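Local structure of probable tRNA pseudouridine synthase D (Methanosarcina mazei, 1Z2Z) at residues Y276-I290 with I352-V366. The protein probably converts uridine 13 of transfer RNAs into pseudouridine, as a member of the TruD family of tRNA pseudouridine synthases. Sequence-based numbering, arbitrary orientation.
Sequences YIYNIILCRRIEAGI and IPGEIENGVLKELGV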
loop_
_atom_site.group_PDB
_atom_site.type_symbol
_atom_site.label_atom_id
_atom_site.label_comp_id
_atom_site.label_asym_id
_atom_site.label_seq_id
_atom_site.Cartn_x
_atom_site.Cartn_y
_atom_site.Cartn_z
ATOM N N TYR A 276 8.370 8.548 -0.635
ATOM C CA TYR A 276 9.250 8.763 0.496
ATOM C C TYR A 276 9.117 10.203 0.984
ATOM O O TYR A 276 8.761 10.465 2.141
ATOM C CB TYR A 276 10.681 8.503 0.071
ATOM C CG TYR A 276 11.705 8.916 1.086
ATOM C CD1 TYR A 276 11.851 8.223 2.286
ATOM C CD2 TYR A 276 12.561 9.986 0.834
ATOM C CE1 TYR A 276 12.834 8.587 3.202
ATOM C CE2 TYR A 276 13.542 10.354 1.744
ATOM C CZ TYR A 276 13.674 9.654 2.920
ATOM O OH TYR A 276 14.658 10.030 3.806
ATOM N N ILE A 277 9.409 11.135 0.079
ATOM C CA ILE A 277 9.339 12.555 0.387
ATOM C C ILE A 277 7.950 12.908 0.903
ATOM O O ILE A 277 7.793 13.677 1.860
ATOM C CB ILE A 277 9.681 13.384 -0.860
ATOM C CG1 ILE A 277 11.155 13.137 -1.227
ATOM C CG2 ILE A 277 9.383 14.857 -0.601
ATOM C CD1 ILE A 277 11.582 13.560 -2.638
ATOM N N TYR A 278 6.942 12.314 0.287
ATOM C CA TYR A 278 5.586 12.572 0.707
ATOM C C TYR A 278 5.358 12.180 2.184
ATOM O O TYR A 278 4.666 12.885 2.922
ATOM C CB TYR A 278 4.621 11.845 -0.230
ATOM C CG TYR A 278 3.241 11.726 0.323
ATOM C CD1 TYR A 278 2.931 10.750 1.253
ATOM C CD2 TYR A 278 2.239 12.589 -0.075
ATOM C CE1 TYR A 278 1.657 10.634 1.771
ATOM C CE2 TYR A 278 0.959 12.482 0.432
ATOM C CZ TYR A 278 0.675 11.498 1.354
ATOM O OH TYR A 278 -0.609 11.368 1.836
ATOM N N ASN A 279 5.942 11.067 2.618
ATOM C CA ASN A 279 5.791 10.621 4.007
ATOM C C ASN A 279 6.384 11.640 4.956
ATOM O O ASN A 279 5.733 12.089 5.895
ATOM C CB ASN A 279 6.502 9.279 4.220
ATOM C CG ASN A 279 5.683 8.103 3.745
ATOM O OD1 ASN A 279 6.224 7.138 3.205
ATOM N ND2 ASN A 279 4.375 8.166 3.955
ATOM N N ILE A 280 7.639 11.986 4.715
ATOM C CA ILE A 280 8.322 12.964 5.548
ATOM C C ILE A 280 7.417 14.174 5.714
ATOM O O ILE A 280 7.075 14.553 6.836
ATOM C CB ILE A 280 9.624 13.402 4.887
ATOM C CG1 ILE A 280 10.437 12.158 4.522
ATOM C CG2 ILE A 280 10.406 14.279 5.817
ATOM C CD1 ILE A 280 11.733 12.467 3.862
ATOM N N ILE A 281 7.020 14.760 4.581
ATOM C CA ILE A 281 6.159 15.939 4.567
ATOM C C ILE A 281 4.921 15.787 5.436
ATOM O O ILE A 281 4.596 16.675 6.226
ATOM C CB ILE A 281 5.709 16.281 3.133
ATOM C CG1 ILE A 281 6.898 16.833 2.338
ATOM C CG2 ILE A 281 4.550 17.287 3.164
ATOM C CD1 ILE A 281 6.655 16.954 0.849
ATOM N N LEU A 282 4.233 14.664 5.290
ATOM C CA LEU A 282 3.025 14.408 6.056
ATOM C C LEU A 282 3.285 14.433 7.560
ATOM O O LEU A 282 2.407 14.805 8.349
ATOM C CB LEU A 282 2.445 13.057 5.669
ATOM C CG LEU A 282 0.920 13.034 5.656
ATOM C CD1 LEU A 282 0.461 11.656 5.198
ATOM C CD2 LEU A 282 0.355 13.372 7.035
ATOM N N CYS A 283 4.497 14.032 7.945
ATOM C CA CYS A 283 4.922 13.985 9.343
ATOM C C CYS A 283 5.214 15.377 9.853
ATOM O O CYS A 283 4.640 15.830 10.846
ATOM C CB CYS A 283 6.195 13.146 9.475
ATOM S SG CYS A 283 5.994 11.380 9.189
ATOM N N ARG A 284 6.139 16.037 9.167
ATOM C CA ARG A 284 6.542 17.391 9.512
ATOM C C ARG A 284 5.276 18.215 9.729
ATOM O O ARG A 284 5.189 18.996 10.670
ATOM C CB ARG A 284 7.378 17.981 8.376
ATOM C CG ARG A 284 8.512 18.857 8.843
ATOM C CD ARG A 284 9.526 18.062 9.650
ATOM N NE ARG A 284 10.405 17.236 8.825
ATOM C CZ ARG A 284 11.226 16.307 9.312
ATOM N NH1 ARG A 284 11.272 16.083 10.620
ATOM N NH2 ARG A 284 12.007 15.603 8.499
ATOM N N ARG A 285 4.280 18.025 8.870
ATOM C CA ARG A 285 3.041 18.769 9.014
ATOM C C ARG A 285 2.273 18.345 10.259
ATOM O O ARG A 285 1.575 19.157 10.866
ATOM C CB ARG A 285 2.164 18.598 7.777
ATOM C CG ARG A 285 0.887 19.422 7.809
ATOM C CD ARG A 285 0.379 19.643 6.399
ATOM N NE ARG A 285 -0.818 20.472 6.343
ATOM C CZ ARG A 285 -1.962 20.169 6.943
ATOM N NH1 ARG A 285 -3.001 20.986 6.831
ATOM N NH2 ARG A 285 -2.066 19.054 7.652
ATOM N N ILE A 286 2.386 17.073 10.629
ATOM C CA ILE A 286 1.714 16.572 11.824
ATOM C C ILE A 286 2.462 17.122 13.036
ATOM O O ILE A 286 1.887 17.285 14.111
ATOM C CB ILE A 286 1.714 15.019 11.893
ATOM C CG1 ILE A 286 0.828 14.449 10.781
ATOM C CG2 ILE A 286 1.206 14.552 13.258
ATOM C CD1 ILE A 286 0.866 12.927 10.647
ATOM N N GLU A 287 3.749 17.398 12.858
ATOM C CA GLU A 287 4.536 17.949 13.946
ATOM C C GLU A 287 4.230 19.426 14.090
ATOM O O GLU A 287 4.110 19.934 15.200
ATOM C CB GLU A 287 6.027 17.768 13.688
ATOM C CG GLU A 287 6.491 16.334 13.729
ATOM C CD GLU A 287 7.974 16.229 13.497
ATOM O OE1 GLU A 287 8.471 16.849 12.530
ATOM O OE2 GLU A 287 8.644 15.524 14.274
ATOM N N ALA A 288 4.102 20.117 12.963
ATOM C CA ALA A 288 3.812 21.543 12.983
ATOM C C ALA A 288 2.516 21.845 13.732
ATOM O O ALA A 288 2.243 23.000 14.058
ATOM C CB ALA A 288 3.732 22.080 11.561
ATOM N N GLY A 289 1.723 20.811 14.013
ATOM C CA GLY A 289 0.469 21.009 14.724
ATOM C C GLY A 289 -0.725 21.315 13.828
ATOM O O GLY A 289 -1.830 21.567 14.321
ATOM N N ILE A 290 -0.510 21.300 12.513
ATOM C CA ILE A 290 -1.583 21.574 11.548
ATOM C C ILE A 290 -2.323 20.265 11.224
ATOM O O ILE A 290 -1.798 19.423 10.502
ATOM C CB ILE A 290 -1.019 22.148 10.207
ATOM C CG1 ILE A 290 0.020 23.257 10.468
ATOM C CG2 ILE A 290 -2.170 22.639 9.336
ATOM C CD1 ILE A 290 -0.527 24.569 11.010
ATOM N N ILE A 352 1.791 28.579 6.177
ATOM C CA ILE A 352 2.456 27.638 7.072
ATOM C C ILE A 352 2.736 26.298 6.372
ATOM O O ILE A 352 3.868 25.794 6.414
ATOM C CB ILE A 352 1.613 27.370 8.342
ATOM C CG1 ILE A 352 1.517 28.645 9.185
ATOM C CG2 ILE A 352 2.236 26.236 9.148
ATOM C CD1 ILE A 352 0.589 28.516 10.385
ATOM N N PRO A 353 1.713 25.701 5.720
ATOM C CA PRO A 353 1.943 24.417 5.039
ATOM C C PRO A 353 3.023 24.502 3.964
ATOM O O PRO A 353 3.784 23.552 3.753
ATOM C CB PRO A 353 0.565 24.067 4.471
ATOM C CG PRO A 353 -0.105 25.399 4.328
ATOM C CD PRO A 353 0.310 26.132 5.567
ATOM N N GLY A 354 3.084 25.646 3.294
ATOM C CA GLY A 354 4.078 25.849 2.257
ATOM C C GLY A 354 5.472 25.816 2.848
ATOM O O GLY A 354 6.417 25.366 2.199
ATOM N N GLU A 355 5.602 26.297 4.078
ATOM C CA GLU A 355 6.886 26.295 4.755
ATOM C C GLU A 355 7.323 24.873 5.038
ATOM O O GLU A 355 8.500 24.541 4.913
ATOM C CB GLU A 355 6.804 27.057 6.073
ATOM C CG GLU A 355 6.860 28.557 5.926
ATOM C CD GLU A 355 6.897 29.258 7.264
ATOM O OE1 GLU A 355 5.943 29.071 8.057
ATOM O OE2 GLU A 355 7.881 29.999 7.524
ATOM N N ILE A 356 6.375 24.034 5.429
ATOM C CA ILE A 356 6.687 22.644 5.727
ATOM C C ILE A 356 7.187 21.935 4.482
ATOM O O ILE A 356 8.225 21.272 4.504
ATOM C CB ILE A 356 5.457 21.892 6.249
ATOM C CG1 ILE A 356 4.966 22.546 7.546
ATOM C CG2 ILE A 356 5.799 20.426 6.445
ATOM C CD1 ILE A 356 3.681 21.977 8.098
ATOM N N GLU A 357 6.447 22.091 3.387
ATOM C CA GLU A 357 6.802 21.446 2.133
ATOM C C GLU A 357 8.193 21.879 1.688
ATOM O O GLU A 357 9.043 21.047 1.374
ATOM C CB GLU A 357 5.742 21.770 1.066
ATOM C CG GLU A 357 4.297 21.474 1.511
ATOM C CD GLU A 357 3.286 21.475 0.365
ATOM O OE1 GLU A 357 2.075 21.281 0.639
ATOM O OE2 GLU A 357 3.700 21.660 -0.802
ATOM N N ASN A 358 8.436 23.182 1.680
ATOM C CA ASN A 358 9.744 23.685 1.272
ATOM C C ASN A 358 10.824 23.308 2.288
ATOM O O ASN A 358 12.005 23.261 1.960
ATOM C CB ASN A 358 9.672 25.206 1.071
ATOM C CG ASN A 358 8.919 25.589 -0.203
ATOM O OD1 ASN A 358 9.427 25.410 -1.314
ATOM N ND2 ASN A 358 7.698 26.099 -0.047
ATOM N N GLY A 359 10.413 23.019 3.515
ATOM C CA GLY A 359 11.374 22.637 4.530
ATOM C C GLY A 359 11.794 21.178 4.436
ATOM O O GLY A 359 12.771 20.757 5.064
ATOM N N VAL A 360 11.049 20.389 3.671
ATOM C CA VAL A 360 11.397 18.983 3.516
ATOM C C VAL A 360 12.281 18.838 2.284
ATOM O O VAL A 360 13.235 18.063 2.274
ATOM C CB VAL A 360 10.143 18.092 3.357
ATOM C CG1 VAL A 360 10.559 16.659 3.076
ATOM C CG2 VAL A 360 9.308 18.142 4.623
ATOM N N LEU A 361 11.964 19.596 1.243
ATOM C CA LEU A 361 12.747 19.542 0.022
ATOM C C LEU A 361 14.103 20.165 0.286
ATOM O O LEU A 361 15.087 19.809 -0.356
ATOM C CB LEU A 361 12.043 20.320 -1.080
ATOM C CG LEU A 361 10.534 20.075 -1.128
ATOM C CD1 LEU A 361 9.904 21.045 -2.124
ATOM C CD2 LEU A 361 10.241 18.630 -1.498
ATOM N N LYS A 362 14.149 21.091 1.240
ATOM C CA LYS A 362 15.385 21.785 1.578
ATOM C C LYS A 362 16.402 20.877 2.267
ATOM O O LYS A 362 17.485 20.634 1.729
ATOM C CB LYS A 362 15.080 22.994 2.468
ATOM C CG LYS A 362 16.233 23.984 2.606
ATOM C CD LYS A 362 15.830 25.166 3.468
ATOM C CE LYS A 362 16.954 26.182 3.603
ATOM N NZ LYS A 362 16.544 27.309 4.499
ATOM N N GLU A 363 16.058 20.379 3.453
ATOM C CA GLU A 363 16.961 19.505 4.198
ATOM C C GLU A 363 17.323 18.267 3.385
ATOM O O GLU A 363 18.438 17.747 3.478
ATOM C CB GLU A 363 16.333 19.068 5.529
ATOM C CG GLU A 363 15.116 18.161 5.407
ATOM C CD GLU A 363 14.680 17.564 6.747
ATOM O OE1 GLU A 363 13.599 16.930 6.808
ATOM O OE2 GLU A 363 15.423 17.724 7.742
ATOM N N LEU A 364 16.379 17.805 2.578
ATOM C CA LEU A 364 16.604 16.624 1.766
ATOM C C LEU A 364 17.446 16.945 0.540
ATOM O O LEU A 364 17.854 16.045 -0.200
ATOM C CB LEU A 364 15.261 16.027 1.353
ATOM C CG LEU A 364 14.995 14.577 1.768
ATOM C CD1 LEU A 364 15.262 14.376 3.256
ATOM C CD2 LEU A 364 13.553 14.236 1.428
ATOM N N GLY A 365 17.715 18.231 0.336
ATOM C CA GLY A 365 18.511 18.651 -0.804
ATOM C C GLY A 365 17.878 18.245 -2.119
ATOM O O GLY A 365 18.573 18.014 -3.105
ATOM N N VAL A 366 16.551 18.155 -2.123
ATOM C CA VAL A 366 15.801 17.777 -3.315
ATOM C C VAL A 366 15.727 18.941 -4.287
ATOM O O VAL A 366 15.642 20.098 -3.871
ATOM C CB VAL A 366 14.361 17.383 -2.972
ATOM C CG1 VAL A 366 13.652 16.875 -4.220
ATOM C CG2 VAL A 366 14.363 16.341 -1.882
#
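V360 packs as a knob into the hole formed by I277, I280, I281 and R284, where helix 263-287 meets helix 352-363. Both its methyls reach I281 CG1, CG2 at 3.6 Å, and CG1, anti to the backbone N (chi1 175°), also lies against I280 CG2 at 3.6 Å. One turn back along its helix, I356 sends CG2 to R284 CB and stretches CD1 over the backbone of R285 to the methyl of A288, where CD1 and CB are 3.5 Å apart. At the far end L364 offers a single methyl to three residues: its CD2 meets I280 CD1 tip to tip at 3.5 Å, and also touches I277 CG1 and the Y276 ring. I280 CD1 lies over one face of that ring.

R284 flanks this apolar seam with a chain bent at chi2 and chi3, which carries the guanidinium back to E363. NH2 and E363 OE1 form a salt bridge of 2.7 Å, and NH1 makes a weaker, longer one with E287. A methionine here would probably leave the E363 carboxylate without its partner across the helices and take from E287 its weak, long one. Beyond the helix end, I290 CD1 rests on I352 CG2 at 3.7 Å. The R285 guanidinium salt-bridges D299 and hydrogen-bonds the P291 carbonyl O.

The axes of 276-287 and 352-363 approach to 9.2 Å, with their N-to-C directions at 134°, an obliquely antiparallel helix pair with knobs-into-holes packing at V360; a Schellman motif at G365 ends helix 352-363, within the TRUD region and away from the predicted nucleophile.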